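Uncharacterized protein Atu2452 (Agrobacterium tumefaciens, PDB 2R8B) is of unknown function but has the alpha/beta-hydrolase architecture of the dienelactone hydrolase family and probably acts as a serine hydrolase. Local coordinates at residues 104-108 with 150-154; 172-176 with 199-203; 189-193 with 243-247. All coordinates share one frame; numbering follows the deposited sequence.

Overall arrangement
The three contacts belong to one alpha/beta-hydrolase domain built on a mostly parallel sheet. Contact 1 closes first along the chain, between the end of strand 103-105 with the loop after it and the start of helix 150-161. Contacts 2 and 3 then interleave, in the order 172-176, 189-193, 199-203, 243-247, and touch where Pro-174 packs on Ile-193. The centres of contacts 1 and 2 lie 13 Å apart, and Asn-153 OD1 of one probably accepts a hydrogen bond from Leu-175 N of the other, 2.7 Å away. Together they frame the likely active-site region. Contact 3, centred 20 Å from contact 2 and 21 Å from contact 1, packs helix 234-244 on the sheet.

Contact 1 (104-108 with 150-154); sequences ARFFR and NGANI. With SO4 (sulfate ion), chain C.
Asn-150, at the start of helix 150-161, points its amide into the turn formed by Arg-105, Phe-106 and Phe-107. Its CG is anti to the backbone N (chi1 174°), which sets the amide against the 105-107 turn. Going outward, CB borders O2 of a bound sulfate and CG lies 3.8 Å from Arg-105 CB. At the tip the amide works in two directions. OD1 takes the Phe-106 backbone N-H on a lone pair, in the carbonyl plane, with Phe-106 N 2.8 Å from Asn-150 OD1 and an N-H...O angle of 167°. ND2 turns to the sulfate, giving a bond of 3.1 Å from Asn-150 ND2 to O1 and a weak one to O2. The same nitrogen lies obliquely by the Phe-107 ring and over one face of the Arg-105 guanidinium; both polar groups are donors, so what joins them is the shared anion. Arg-105 NH1 reaches sulfate O3 at 2.7 Å, NH2 bonds to O2, and Asn-153 ND2 also donates to O1. A bend at chi3 (-62°) lets Arg-105 NE bond back to Phe-107 O at 2.9 Å, steadying the guanidinium. The sulfate probably comes from the crystallisation liquor, but it may mark a pocket suited to an anion. Farther along the helix the contact is apolar: Phe-106 CB meets Ile-154 CG2 at 3.8 Å, and the Phe-107 ring edge meets Asn-153 CB. Gly-151 ends what looks like the GxSxG nucleophile elbow. Phe-106 and Ile-154 also both pack on Met-127 and Leu-68, so the turn sits between helix 150-161, helix 117-138 and strand 64-68 of the sheet.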
loop_
_atom_site.group_PDB
_atom_site.type_symbol
_atom_site.label_atom_id
_atom_site.label_comp_id
_atom_site.label_asym_id
_atom_site.label_seq_id
_atom_site.Cartn_x
_atom_site.Cartn_y
_atom_site.Cartn_z
ATOM N N ALA A 104 1.748 -15.196 -6.053
ATOM C CA ALA A 104 0.962 -14.084 -6.565
ATOM C C ALA A 104 1.574 -12.712 -6.217
ATOM O O ALA A 104 2.118 -12.522 -5.110
ATOM C CB ALA A 104 -0.447 -14.186 -6.066
ATOM N N ARG A 105 1.509 -11.772 -7.165
ATOM C CA ARG A 105 1.968 -10.383 -6.947
ATOM C C ARG A 105 1.090 -9.426 -7.698
ATOM O O ARG A 105 0.237 -9.863 -8.479
ATOM C CB ARG A 105 3.444 -10.153 -7.318
ATOM C CG ARG A 105 4.011 -11.054 -8.411
ATOM C CD ARG A 105 5.520 -10.991 -8.536
ATOM N NE ARG A 105 5.924 -9.640 -8.889
ATOM C CZ ARG A 105 6.683 -8.849 -8.123
ATOM N NH1 ARG A 105 6.970 -7.609 -8.532
ATOM N NH2 ARG A 105 7.176 -9.294 -6.961
ATOM N N PHE A 106 1.302 -8.133 -7.453
ATOM C CA PHE A 106 0.489 -7.098 -8.057
ATOM C C PHE A 106 0.958 -6.490 -9.389
ATOM O O PHE A 106 0.243 -5.632 -9.940
ATOM C CB PHE A 106 0.253 -5.979 -7.063
ATOM C CG PHE A 106 -0.709 -6.336 -6.002
ATOM C CD1 PHE A 106 -0.258 -6.744 -4.747
ATOM C CD2 PHE A 106 -2.084 -6.314 -6.258
ATOM C CE1 PHE A 106 -1.167 -7.120 -3.730
ATOM C CE2 PHE A 106 -2.996 -6.681 -5.273
ATOM C CZ PHE A 106 -2.527 -7.083 -3.999
ATOM N N PHE A 107 2.136 -6.886 -9.892
ATOM C CA PHE A 107 2.669 -6.403 -11.195
ATOM C C PHE A 107 3.928 -7.143 -11.517
ATOM O O PHE A 107 4.566 -7.697 -10.636
ATOM C CB PHE A 107 2.943 -4.899 -11.224
ATOM C CG PHE A 107 4.002 -4.459 -10.256
ATOM C CD1 PHE A 107 3.691 -4.257 -8.913
ATOM C CD2 PHE A 107 5.298 -4.250 -10.684
ATOM C CE1 PHE A 107 4.636 -3.859 -7.999
ATOM C CE2 PHE A 107 6.265 -3.871 -9.791
ATOM C CZ PHE A 107 5.914 -3.667 -8.417
ATOM N N ARG A 108 4.344 -7.112 -12.768
ATOM C CA ARG A 108 5.402 -8.004 -13.214
ATOM C C ARG A 108 6.813 -7.455 -13.107
ATOM O O ARG A 108 7.089 -6.336 -13.509
ATOM C CB ARG A 108 5.153 -8.478 -14.643
ATOM C CG ARG A 108 6.074 -9.605 -15.073
ATOM C CD ARG A 108 5.873 -10.024 -16.524
ATOM N NE ARG A 108 6.535 -9.130 -17.460
ATOM C CZ ARG A 108 7.694 -9.394 -18.041
ATOM N NH1 ARG A 108 8.229 -8.526 -18.881
ATOM N NH2 ARG A 108 8.315 -10.526 -17.781
ATOM N N ASN A 150 6.027 -5.899 -2.077
ATOM C CA ASN A 150 5.377 -5.763 -3.397
ATOM C C ASN A 150 4.071 -5.004 -3.367
ATOM O O ASN A 150 3.733 -4.321 -4.340
ATOM C CB ASN A 150 5.110 -7.116 -4.038
ATOM C CG ASN A 150 4.305 -7.004 -5.347
ATOM O OD1 ASN A 150 3.124 -7.401 -5.407
ATOM N ND2 ASN A 150 4.937 -6.474 -6.393
ATOM N N GLY A 151 3.347 -5.140 -2.254
ATOM C CA GLY A 151 2.116 -4.438 -2.032
ATOM C C GLY A 151 2.348 -2.981 -1.646
ATOM O O GLY A 151 1.540 -2.122 -2.033
ATOM N N ALA A 152 3.405 -2.670 -0.879
ATOM C CA ALA A 152 3.686 -1.263 -0.602
ATOM C C ALA A 152 4.112 -0.580 -1.902
ATOM O O ALA A 152 3.988 0.653 -2.070
ATOM C CB ALA A 152 4.746 -1.126 0.416
ATOM N N ASN A 153 4.607 -1.387 -2.838
ATOM C CA ASN A 153 5.161 -0.847 -4.075
ATOM C C ASN A 153 4.076 -0.394 -5.029
ATOM O O ASN A 153 4.189 0.691 -5.623
ATOM C CB ASN A 153 6.143 -1.838 -4.710
ATOM C CG ASN A 153 7.348 -2.100 -3.803
ATOM O OD1 ASN A 153 7.655 -1.299 -2.920
ATOM N ND2 ASN A 153 7.999 -3.219 -3.984
ATOM N N ILE A 154 3.004 -1.183 -5.143
ATOM C CA ILE A 154 1.872 -0.795 -5.991
ATOM C C ILE A 154 1.151 0.384 -5.309
ATOM O O ILE A 154 0.641 1.330 -5.947
ATOM C CB ILE A 154 0.991 -2.052 -6.364
ATOM C CG1 ILE A 154 0.153 -1.875 -7.644
ATOM C CG2 ILE A 154 0.208 -2.623 -5.218
ATOM C CD1 ILE A 154 -0.889 -0.879 -7.624
HETATM S S SO4 C . 8.491 -5.970 -5.928
HETATM O O1 SO4 C . 7.514 -4.891 -5.844
HETATM O O2 SO4 C . 7.835 -7.208 -5.519
HETATM O O3 SO4 C . 8.875 -6.122 -7.329
HETATM O O4 SO4 C . 9.666 -5.754 -5.055
#

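Contact 2 (172-176 with 199-203); sequences MHPLI and DPICP
His-173 and Asp-199 join the two loops by a nearly straight hydrogen bond. His-173 ND1 donates to Asp-199 OD2 at 2.8 Å and 169°; the oxygen lies at the ring edge, in the imidazole plane, and is met nearly along its C-O axis. Ring and carboxylate planes stand 57° apart. At the other end of the ring, NE2 bonds to Glu-236, so the histidine is gripped on both sides. Asp-199 OD1 faces its own loop, accepting from Ile-201 N at 3.0 Å to make an Asx turn, with a second bond from Cys-202 N. These bonds, the second of them weak, limit rotation of the carboxylate.

Van der Waals packing is lighter. Leu-175 CG meets the oxygen end of the Ile-201 carbonyl, 3.5 Å from Ile-201 O. The apolar touches are Leu-175 CD2 on Pro-203 CD at 4.4 Å and Cys-202 SG against Leu-175 CB.

One water adds a bridge, donating to Pro-174 O at 2.9 Å and, at longer range, to Pro-203 O.

Asp-199 OD2 also accepts a bond from His-230 ND1. Asp-199 and His-230, with Ser-149, have the geometry of a probable Ser-His-Asp triad of an alpha/beta-hydrolase; His-173 is a second partner of Asp-199 OD2.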
loop_
_atom_site.group_PDB
_atom_site.type_symbol
_atom_site.label_atom_id
_atom_site.label_comp_id
_atom_site.label_asym_id
_atom_site.label_seq_id
_atom_site.Cartn_x
_atom_site.Cartn_y
_atom_site.Cartn_z
HETATM N N MSE A 172 5.176 -0.829 4.028
HETATM C CA MSE A 172 6.074 -1.698 4.762
HETATM C C MSE A 172 7.156 -2.252 3.861
HETATM O O MSE A 172 6.900 -3.070 2.991
HETATM C CB MSE A 172 5.251 -2.764 5.475
HETATM C CG MSE A 172 4.229 -2.087 6.345
HETATM SE SE MSE A 172 3.307 -3.306 7.481
HETATM C CE MSE A 172 4.380 -3.159 9.144
ATOM N N HIS A 173 8.376 -1.757 4.047
ATOM C CA HIS A 173 9.474 -2.202 3.259
ATOM C C HIS A 173 9.145 -1.984 1.782
ATOM O O HIS A 173 9.041 -2.940 1.044
ATOM C CB HIS A 173 9.770 -3.675 3.548
ATOM C CG HIS A 173 10.178 -3.932 4.966
ATOM N ND1 HIS A 173 11.486 -4.148 5.347
ATOM C CD2 HIS A 173 9.449 -3.999 6.104
ATOM C CE1 HIS A 173 11.549 -4.328 6.652
ATOM N NE2 HIS A 173 10.323 -4.243 7.135
ATOM N N PRO A 174 8.955 -0.723 1.357
ATOM C CA PRO A 174 8.849 -0.419 -0.063
ATOM C C PRO A 174 10.193 -0.490 -0.757
ATOM O O PRO A 174 11.246 -0.459 -0.090
ATOM C CB PRO A 174 8.419 1.041 -0.062
ATOM C CG PRO A 174 9.076 1.576 1.158
ATOM C CD PRO A 174 8.831 0.503 2.163
ATOM N N LEU A 175 10.154 -0.547 -2.088
ATOM C CA LEU A 175 11.340 -0.519 -2.958
ATOM C C LEU A 175 10.870 0.272 -4.162
ATOM O O LEU A 175 10.060 -0.226 -4.927
ATOM C CB LEU A 175 11.657 -1.933 -3.436
ATOM C CG LEU A 175 12.987 -2.289 -4.095
ATOM C CD1 LEU A 175 12.784 -3.365 -5.182
ATOM C CD2 LEU A 175 13.739 -1.115 -4.632
ATOM N N ILE A 176 11.299 1.512 -4.318
ATOM C CA ILE A 176 10.979 2.227 -5.562
ATOM C C ILE A 176 12.293 2.644 -6.176
ATOM O O ILE A 176 13.040 3.391 -5.544
ATOM C CB ILE A 176 10.077 3.449 -5.307
ATOM C CG1 ILE A 176 8.702 3.006 -4.794
ATOM C CG2 ILE A 176 9.903 4.253 -6.532
ATOM C CD1 ILE A 176 7.715 2.670 -5.856
ATOM N N ASP A 199 18.162 -4.725 4.820
ATOM C CA ASP A 199 17.181 -5.388 4.055
ATOM C C ASP A 199 17.802 -5.596 2.696
ATOM O O ASP A 199 18.072 -4.635 1.949
ATOM C CB ASP A 199 15.991 -4.463 4.026
ATOM C CG ASP A 199 14.823 -5.057 3.359
ATOM O OD1 ASP A 199 15.016 -6.016 2.557
ATOM O OD2 ASP A 199 13.712 -4.537 3.620
ATOM N N PRO A 200 18.042 -6.865 2.339
ATOM C CA PRO A 200 18.805 -7.037 1.110
ATOM C C PRO A 200 17.910 -6.664 -0.098
ATOM O O PRO A 200 18.395 -6.493 -1.204
ATOM C CB PRO A 200 19.154 -8.534 1.127
ATOM C CG PRO A 200 18.041 -9.166 1.872
ATOM C CD PRO A 200 17.579 -8.157 2.892
ATOM N N ILE A 201 16.611 -6.534 0.119
ATOM C CA ILE A 201 15.728 -6.201 -0.975
ATOM C C ILE A 201 15.493 -4.686 -1.082
ATOM O O ILE A 201 15.123 -4.190 -2.163
ATOM C CB ILE A 201 14.396 -6.985 -0.877
ATOM C CG1 ILE A 201 14.626 -8.439 -1.335
ATOM C CG2 ILE A 201 13.343 -6.358 -1.756
ATOM C CD1 ILE A 201 13.724 -9.459 -0.677
ATOM N N CYS A 202 15.705 -3.951 0.017
ATOM C CA CYS A 202 15.357 -2.537 0.033
ATOM C C CYS A 202 16.520 -1.733 0.481
ATOM O O CYS A 202 16.749 -1.594 1.692
ATOM C CB CYS A 202 14.190 -2.302 0.952
ATOM S SG CYS A 202 12.898 -3.425 0.590
ATOM N N PRO A 203 17.315 -1.280 -0.484
ATOM C CA PRO A 203 18.441 -0.416 -0.234
ATOM C C PRO A 203 17.993 0.786 0.554
ATOM O O PRO A 203 16.969 1.366 0.259
ATOM C CB PRO A 203 18.905 0.005 -1.641
ATOM C CG PRO A 203 18.411 -1.034 -2.558
ATOM C CD PRO A 203 17.183 -1.644 -1.907
HETATM O O HOH W 1 13.859 0.823 -0.539
#

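Contact 3 (189-193 with 243-247); sequences RRVLI and FLAAY
Arg-190 lays its guanidinium flat on the ring of Phe-243, planes 20° apart and centres 4.3 Å apart, an off-centre cation-pi stack. The opposite face of the same ring receives Leu-192: its CB stands 3.8 Å from the Phe-243 ring centroid and only 8° off the normal, a CH-pi contact over the middle of the ring. Phe-243 is thus sandwiched between two residues of one strand. Leu-192 CD2 extends the apolar patch, reaching Phe-243 CB at 3.8 Å.

The guanidinium has a further partner in the Phe-243 carbonyl, which lies at its edge and in its plane. Arg-190 NH2 bonds weakly to Phe-243 O at 3.3 Å, and NH1 adds another weak bond, though its modelled place is less sure. The ring, and more weakly the carbonyl, of one residue therefore engage the arginine. Tyr-247 runs past Arg-190 in the opposite sense, its OH 3.4 Å from Arg-190 CD.

Several things set up this first shell. The arginine chain folds at chi3 (69°), turning the guanidinium over the ring. Past Phe-243, the chain makes a turn in which Tyr-247 N bonds to Leu-244 O at 3.0 Å, bringing Tyr-247 back to the sheet.

Strand 168-172 lies alongside: Phe-243 and Tyr-247 rest on Ala-168, and Leu-192 touches Val-170. Val-191 points away from helix 234-244, and Ile-193 touches Thr-207 and Glu-211 of helix 204-217, so strand 190-196 has helix 234-244 on one face and helix 204-217 on the other.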
loop_
_atom_site.group_PDB
_atom_site.type_symbol
_atom_site.label_atom_id
_atom_site.label_comp_id
_atom_site.label_asym_id
_atom_site.label_seq_id
_atom_site.Cartn_x
_atom_site.Cartn_y
_atom_site.Cartn_z
ATOM N N ARG A 189 -2.695 14.320 3.874
ATOM C CA ARG A 189 -2.128 12.995 3.637
ATOM C C ARG A 189 -1.156 12.697 4.743
ATOM O O ARG A 189 -0.430 13.579 5.199
ATOM C CB ARG A 189 -1.400 12.940 2.327
ATOM C CG ARG A 189 -2.092 12.189 1.271
ATOM C CD ARG A 189 -1.096 11.133 0.802
ATOM N NE ARG A 189 0.322 11.505 0.988
ATOM C CZ ARG A 189 1.252 11.504 0.013
ATOM N NH1 ARG A 189 0.909 11.164 -1.239
ATOM N NH2 ARG A 189 2.522 11.817 0.289
ATOM N N ARG A 190 -1.171 11.466 5.212
ATOM C CA ARG A 190 -0.188 11.035 6.177
ATOM C C ARG A 190 0.376 9.746 5.668
ATOM O O ARG A 190 -0.404 8.803 5.377
ATOM C CB ARG A 190 -0.825 10.814 7.535
ATOM C CG ARG A 190 -1.091 12.126 8.239
ATOM C CD ARG A 190 -1.813 11.988 9.550
ATOM N NE ARG A 190 -1.031 11.367 10.632
ATOM C CZ ARG A 190 -1.370 10.221 11.256
ATOM N NH1 ARG A 190 -2.456 9.531 10.891
ATOM N NH2 ARG A 190 -0.623 9.742 12.248
ATOM N N VAL A 191 1.704 9.679 5.556
ATOM C CA VAL A 191 2.315 8.392 5.312
ATOM C C VAL A 191 3.372 7.890 6.291
ATOM O O VAL A 191 4.216 8.658 6.806
ATOM C CB VAL A 191 2.688 8.133 3.796
ATOM C CG1 VAL A 191 2.339 9.301 2.906
ATOM C CG2 VAL A 191 4.069 7.608 3.630
ATOM N N LEU A 192 3.284 6.573 6.524
ATOM C CA LEU A 192 4.243 5.841 7.348
ATOM C C LEU A 192 5.080 4.872 6.521
ATOM O O LEU A 192 4.537 3.989 5.856
ATOM C CB LEU A 192 3.505 5.044 8.417
ATOM C CG LEU A 192 4.422 4.143 9.232
ATOM C CD1 LEU A 192 5.521 4.930 9.829
ATOM C CD2 LEU A 192 3.665 3.473 10.308
ATOM N N ILE A 193 6.393 5.019 6.562
ATOM C CA ILE A 193 7.263 4.019 5.974
ATOM C C ILE A 193 7.974 3.256 7.084
ATOM O O ILE A 193 8.519 3.873 8.024
ATOM C CB ILE A 193 8.263 4.640 5.044
ATOM C CG1 ILE A 193 7.526 5.461 3.977
ATOM C CG2 ILE A 193 9.044 3.541 4.343
ATOM C CD1 ILE A 193 8.349 6.565 3.289
ATOM N N PHE A 243 0.139 4.840 14.443
ATOM C CA PHE A 243 -0.099 5.693 13.275
ATOM C C PHE A 243 -1.581 5.756 12.886
ATOM O O PHE A 243 -2.147 6.838 12.778
ATOM C CB PHE A 243 0.797 5.257 12.101
ATOM C CG PHE A 243 0.546 6.002 10.807
ATOM C CD1 PHE A 243 1.169 7.217 10.554
ATOM C CD2 PHE A 243 -0.304 5.456 9.827
ATOM C CE1 PHE A 243 0.947 7.895 9.339
ATOM C CE2 PHE A 243 -0.546 6.113 8.585
ATOM C CZ PHE A 243 0.060 7.343 8.344
ATOM N N LEU A 244 -2.222 4.605 12.728
ATOM C CA LEU A 244 -3.629 4.550 12.336
ATOM C C LEU A 244 -4.615 4.835 13.435
ATOM O O LEU A 244 -5.832 4.863 13.179
ATOM C CB LEU A 244 -3.963 3.182 11.773
ATOM C CG LEU A 244 -3.196 2.743 10.529
ATOM C CD1 LEU A 244 -3.439 1.282 10.367
ATOM C CD2 LEU A 244 -3.554 3.507 9.250
ATOM N N ALA A 245 -4.131 5.030 14.660
ATOM C CA ALA A 245 -5.041 5.308 15.798
ATOM C C ALA A 245 -5.752 6.635 15.585
ATOM O O ALA A 245 -6.831 6.826 16.081
ATOM C CB ALA A 245 -4.309 5.284 17.148
ATOM N N ALA A 246 -5.168 7.533 14.806
ATOM C CA ALA A 246 -5.799 8.811 14.476
ATOM C C ALA A 246 -7.057 8.632 13.652
ATOM O O ALA A 246 -7.842 9.556 13.549
ATOM C CB ALA A 246 -4.811 9.732 13.717
ATOM N N TYR A 247 -7.241 7.458 13.055
ATOM C CA TYR A 247 -8.318 7.251 12.079
ATOM C C TYR A 247 -9.513 6.484 12.669
ATOM O O TYR A 247 -10.588 6.402 12.039
ATOM C CB TYR A 247 -7.770 6.621 10.779
ATOM C CG TYR A 247 -6.841 7.575 10.031
ATOM C CD1 TYR A 247 -7.357 8.541 9.163
ATOM C CD2 TYR A 247 -5.440 7.550 10.221
ATOM C CE1 TYR A 247 -6.509 9.451 8.487
ATOM C CE2 TYR A 247 -4.583 8.456 9.540
ATOM C CZ TYR A 247 -5.123 9.408 8.679
ATOM O OH TYR A 247 -4.324 10.335 8.010
#